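Local coordinates for protein aspartate aminotransferase, mitochondrial (Trypanosoma brucei brucei, PDB 4W5K) that probably transfers amino groups between L-aspartate and 2-oxoglutarate as a homodimeric enzyme dependent on pyridoxal 5'-phosphate, at residues P124-Y128 and H180-G184; M140-Y145 and V172-H176. The protein carries 1 engineered substitution. All coordinates share one frame; numbering follows the deposited sequence.

In the fold
Both contacts are buried and both depend on the mixed central sheet, interaction 2 within it and interaction 1 in loops at its C-terminal edge. Interaction 2 joins strands 141-149 and 172-176, which flank strand 120-124; it is aliphatic, with one tyrosine bonded to a strand carbonyl. Interaction 1 joins the chain following strands 120-124 and 172-176, holds its loops by packing and spends its asparagine on the cofactor. The contacts are about 12 Å apart, centre to centre, and both segments of interaction 2 fall within the sequence that separates the two loops of interaction 1. They meet where H176 CE1 packs 3.2 Å from N181 O and where P124 lies against the Y145 ring.

Interaction 1 of 2, residues P124-Y128 and H180-G184; sequences PDVGY and HNPTG. With PLP (pyridoxal-5'-phosphate), chain C.
Y128 and N181 form adjoining parts of the pyridoxal-5'-phosphate pocket. The Y128 ring lies flat over the cofactor's pyridine, with PLP C2 3.8 Å above its plane and over its centre, as suits a broad aromatic residue. N181 approaches from another direction: its ND2 gives a hydrogen bond of 2.8 Å to PLP O3, N-H...O angle 158°. The same ND2 packs 3.6 Å from CD1 of Y128, the amide turned 61° from the ring plane. With CG anti to the backbone N (chi1 -180°), the N181 side chain reaches out to O3, which an asparagine can serve as a neutral donor.

In this aminotransferase fold the two segments lead off the C-terminal ends of neighbouring parallel strands, 120-124 and 172-176, so the cofactor sits at the carbonyl end of the sheet. The peptide bond between N181 and P182 is cis, and the proline ring is brought against the other loop, CD 3.4 Å from G127 O. Further from the cofactor, V126 CG1 rests on both T183 CG2 (3.5 Å) and P182 CG (3.7 Å). P124 CG meets the edge of the H180 imidazole at NE2, 3.6 Å away. On that ring's other nitrogen, H180 ND1 and T183 OG1 share a hydrogen bond of 2.8 Å, which fixes the rotation of the imidazole, while OG1 also bonds to V185 N.

Interaction 2 of 2, residues M140-Y145 and V172-H176; sequences MELTPY and VILVH
L142 and L174 meet by their branch ends, CD1 of L142 lying 4.3 Å from CD2 of L174, a loose contact between two leucines on the face of the sheet covered by helix 129-137. On that same face M140 closes the row. Its chain bends at chi3 (78°) to bring the CE methyl to V172, 4.1 Å from CG2, the two side chains crossing at about a right angle. The long methionine and the branched leucines reach far enough to meet across the intervening strand. Strands 141-149 and 172-176 lie on either side of strand 120-124, the axes of the two segments coming no nearer than 9.1 Å and their N-to-C directions 66° apart, consistent with sheet twist across the strand between them.

The other face, toward helix 157-166, is bridged by Y145. With chi1 at 55°, CG sits over the backbone, flanked by N and C, and the ring is directed toward strand 172-176, with CE2 4.0 Å from I173 CG2. Beyond it the hydroxyl passes the V175 side chain, OH to CG1 3.6 Å.

At the polar edge Y145 OH donates to the backbone O of L174 across 2.6 Å, in the carbonyl plane. A water 2.9 Å from that OH donates to it and accepts from the backbone N of H176, a residue of the cofactor pocket. P124, beside the Y145 ring, has no N-H and cannot act as a donor here, which is consistent with a side chain taking that part. Phenol and water between them supply partners to two buried backbone atoms, L174 O and H176 N.

Interaction 1 of 2, residues P124-Y128 and H180-G184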
# COMPACT_ATOMS: atom_id res chain seq x y z
N PRO A 124 -11.45 11.14 -20.08
CA PRO A 124 -11.11 11.70 -21.39
C PRO A 124 -10.78 10.59 -22.39
O PRO A 124 -10.23 9.54 -22.00
CB PRO A 124 -9.86 12.59 -21.11
CG PRO A 124 -9.29 12.05 -19.81
CD PRO A 124 -10.48 11.50 -19.02
N ASP A 125 -11.11 10.82 -23.66
CA ASP A 125 -10.96 9.81 -24.71
C ASP A 125 -9.52 9.29 -24.80
O ASP A 125 -9.29 8.10 -25.03
CB ASP A 125 -11.45 10.34 -26.07
CG ASP A 125 -10.80 11.67 -26.49
OD1 ASP A 125 -9.86 12.16 -25.84
OD2 ASP A 125 -11.26 12.20 -27.51
N VAL A 126 -8.56 10.18 -24.59
CA VAL A 126 -7.17 9.79 -24.40
C VAL A 126 -6.83 10.06 -22.95
O VAL A 126 -6.89 11.20 -22.48
CB VAL A 126 -6.19 10.58 -25.32
CG1 VAL A 126 -4.75 10.14 -25.04
CG2 VAL A 126 -6.55 10.38 -26.76
N GLY A 127 -6.51 9.00 -22.22
CA GLY A 127 -6.31 9.14 -20.80
C GLY A 127 -5.22 8.26 -20.23
O GLY A 127 -4.43 7.62 -20.95
N TYR A 128 -5.19 8.22 -18.91
CA TYR A 128 -4.19 7.50 -18.18
C TYR A 128 -4.52 6.00 -18.18
O TYR A 128 -5.61 5.60 -17.75
CB TYR A 128 -4.15 8.08 -16.76
CG TYR A 128 -3.18 7.47 -15.82
CD1 TYR A 128 -1.81 7.58 -16.03
CD2 TYR A 128 -3.64 6.85 -14.66
CE1 TYR A 128 -0.90 7.03 -15.11
CE2 TYR A 128 -2.75 6.30 -13.75
CZ TYR A 128 -1.39 6.40 -13.98
OH TYR A 128 -0.52 5.87 -13.06
N HIS A 180 -2.34 16.92 -17.89
CA HIS A 180 -3.00 15.74 -18.40
C HIS A 180 -1.98 14.69 -18.87
O HIS A 180 -1.04 15.00 -19.61
CB HIS A 180 -3.94 16.12 -19.54
CG HIS A 180 -4.68 14.95 -20.12
ND1 HIS A 180 -4.23 14.25 -21.21
CD2 HIS A 180 -5.85 14.36 -19.75
CE1 HIS A 180 -5.08 13.27 -21.50
NE2 HIS A 180 -6.07 13.32 -20.62
N ASN A 181 -2.15 13.46 -18.39
CA ASN A 181 -1.28 12.34 -18.75
C ASN A 181 -2.16 11.42 -19.61
O ASN A 181 -3.16 10.87 -19.12
CB ASN A 181 -0.74 11.66 -17.47
CG ASN A 181 0.19 10.47 -17.73
OD1 ASN A 181 0.33 9.99 -18.86
ND2 ASN A 181 0.79 9.97 -16.67
N PRO A 182 -1.76 11.16 -20.86
CA PRO A 182 -0.45 11.26 -21.48
C PRO A 182 -0.21 12.42 -22.46
O PRO A 182 0.88 12.47 -23.03
CB PRO A 182 -0.38 9.95 -22.25
CG PRO A 182 -1.80 9.81 -22.80
CD PRO A 182 -2.70 10.41 -21.71
N THR A 183 -1.16 13.33 -22.66
CA THR A 183 -1.05 14.26 -23.79
C THR A 183 -0.41 15.60 -23.43
O THR A 183 0.15 16.26 -24.31
CB THR A 183 -2.42 14.57 -24.40
OG1 THR A 183 -3.15 15.43 -23.51
CG2 THR A 183 -3.21 13.28 -24.64
N GLY A 184 -0.47 15.99 -22.16
CA GLY A 184 -0.02 17.32 -21.77
C GLY A 184 -1.05 18.41 -22.09
O GLY A 184 -0.84 19.58 -21.77
N1 PLP C . -2.89 9.65 -12.09
C2 PLP C . -2.10 10.23 -13.06
C2A PLP C . -2.74 11.12 -14.06
C3 PLP C . -0.72 9.97 -13.09
O3 PLP C . 0.08 10.52 -14.06
C4 PLP C . -0.15 9.14 -12.14
C4A PLP C . 1.35 9.07 -12.07
O4A PLP C . 1.95 8.40 -12.90
C5 PLP C . -0.96 8.56 -11.16
C6 PLP C . -2.33 8.83 -11.14
C5A PLP C . -0.36 7.61 -10.13
O4P PLP C . 0.33 8.33 -9.14
P PLP C . 0.93 7.63 -7.89
O1P PLP C . 2.34 7.20 -8.14
O2P PLP C . 0.08 6.45 -7.50
O3P PLP C . 0.89 8.70 -6.81

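Interaction 2 of 2, residues M140-Y145 and V172-H176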
# COMPACT_ATOMS: atom_id res chain seq x y z
N MET A 140 -16.88 -0.29 -12.02
CA MET A 140 -17.34 0.70 -13.00
C MET A 140 -16.63 0.62 -14.32
O MET A 140 -15.40 0.52 -14.38
CB MET A 140 -17.21 2.12 -12.43
CG MET A 140 -18.07 2.36 -11.18
SD MET A 140 -17.38 3.75 -10.26
CE MET A 140 -17.99 5.11 -11.24
N GLU A 141 -17.41 0.74 -15.40
CA GLU A 141 -16.89 0.84 -16.75
C GLU A 141 -16.47 2.27 -17.11
O GLU A 141 -17.28 3.19 -17.09
CB GLU A 141 -17.96 0.35 -17.74
CG GLU A 141 -17.46 0.30 -19.15
CD GLU A 141 -18.56 -0.01 -20.14
OE1 GLU A 141 -19.72 -0.19 -19.69
OE2 GLU A 141 -18.28 -0.06 -21.35
N LEU A 142 -15.19 2.44 -17.42
CA LEU A 142 -14.71 3.73 -17.92
C LEU A 142 -15.14 3.95 -19.35
O LEU A 142 -14.91 3.10 -20.22
CB LEU A 142 -13.19 3.79 -17.79
CG LEU A 142 -12.48 5.09 -18.21
CD1 LEU A 142 -12.81 6.22 -17.26
CD2 LEU A 142 -10.96 4.83 -18.20
N THR A 143 -15.79 5.07 -19.60
CA THR A 143 -16.31 5.36 -20.93
C THR A 143 -15.86 6.76 -21.36
O THR A 143 -15.76 7.67 -20.54
CB THR A 143 -17.84 5.23 -20.95
OG1 THR A 143 -18.31 5.20 -22.30
CG2 THR A 143 -18.49 6.36 -20.20
N PRO A 144 -15.56 6.94 -22.65
CA PRO A 144 -14.90 8.21 -23.01
C PRO A 144 -15.80 9.44 -23.20
O PRO A 144 -16.99 9.31 -23.55
CB PRO A 144 -14.23 7.87 -24.34
CG PRO A 144 -15.14 6.85 -24.95
CD PRO A 144 -15.53 5.97 -23.77
N TYR A 145 -15.21 10.62 -22.97
CA TYR A 145 -15.73 11.88 -23.51
C TYR A 145 -14.68 12.51 -24.42
O TYR A 145 -13.48 12.33 -24.21
CB TYR A 145 -16.14 12.87 -22.41
CG TYR A 145 -15.09 13.25 -21.36
CD1 TYR A 145 -14.06 14.14 -21.65
CD2 TYR A 145 -15.17 12.76 -20.06
CE1 TYR A 145 -13.11 14.50 -20.68
CE2 TYR A 145 -14.24 13.11 -19.08
CZ TYR A 145 -13.21 13.98 -19.39
OH TYR A 145 -12.30 14.33 -18.43
N VAL A 172 -20.61 10.05 -13.00
CA VAL A 172 -19.31 10.35 -12.40
C VAL A 172 -18.35 10.79 -13.53
O VAL A 172 -18.23 10.09 -14.55
CB VAL A 172 -18.76 9.15 -11.62
CG1 VAL A 172 -17.39 9.47 -11.03
CG2 VAL A 172 -19.76 8.75 -10.53
N ILE A 173 -17.68 11.93 -13.37
CA ILE A 173 -16.86 12.48 -14.44
C ILE A 173 -15.43 12.63 -13.95
O ILE A 173 -15.17 13.44 -13.06
CB ILE A 173 -17.35 13.87 -14.89
CG1 ILE A 173 -18.86 13.85 -15.24
CG2 ILE A 173 -16.51 14.41 -16.09
CD1 ILE A 173 -19.23 13.03 -16.48
N LEU A 174 -14.54 11.82 -14.51
CA LEU A 174 -13.11 11.85 -14.19
C LEU A 174 -12.40 12.95 -14.97
O LEU A 174 -12.49 12.97 -16.19
CB LEU A 174 -12.49 10.50 -14.53
CG LEU A 174 -11.01 10.26 -14.21
CD1 LEU A 174 -10.82 10.33 -12.70
CD2 LEU A 174 -10.63 8.88 -14.74
N VAL A 175 -11.70 13.85 -14.27
CA VAL A 175 -10.95 14.92 -14.94
C VAL A 175 -9.54 15.01 -14.36
O VAL A 175 -9.36 14.79 -13.16
CB VAL A 175 -11.65 16.31 -14.82
CG1 VAL A 175 -13.03 16.30 -15.51
CG2 VAL A 175 -11.75 16.77 -13.35
N HIS A 176 -8.56 15.33 -15.20
CA HIS A 176 -7.19 15.55 -14.70
C HIS A 176 -7.07 17.03 -14.30
O HIS A 176 -7.43 17.90 -15.08
CB HIS A 176 -6.14 15.24 -15.78
CG HIS A 176 -6.15 13.82 -16.29
ND1 HIS A 176 -4.99 13.13 -16.57
CD2 HIS A 176 -7.17 12.98 -16.59
CE1 HIS A 176 -5.29 11.93 -17.03
NE2 HIS A 176 -6.61 11.81 -17.04
O HOH W 1 -9.48 15.05 -18.07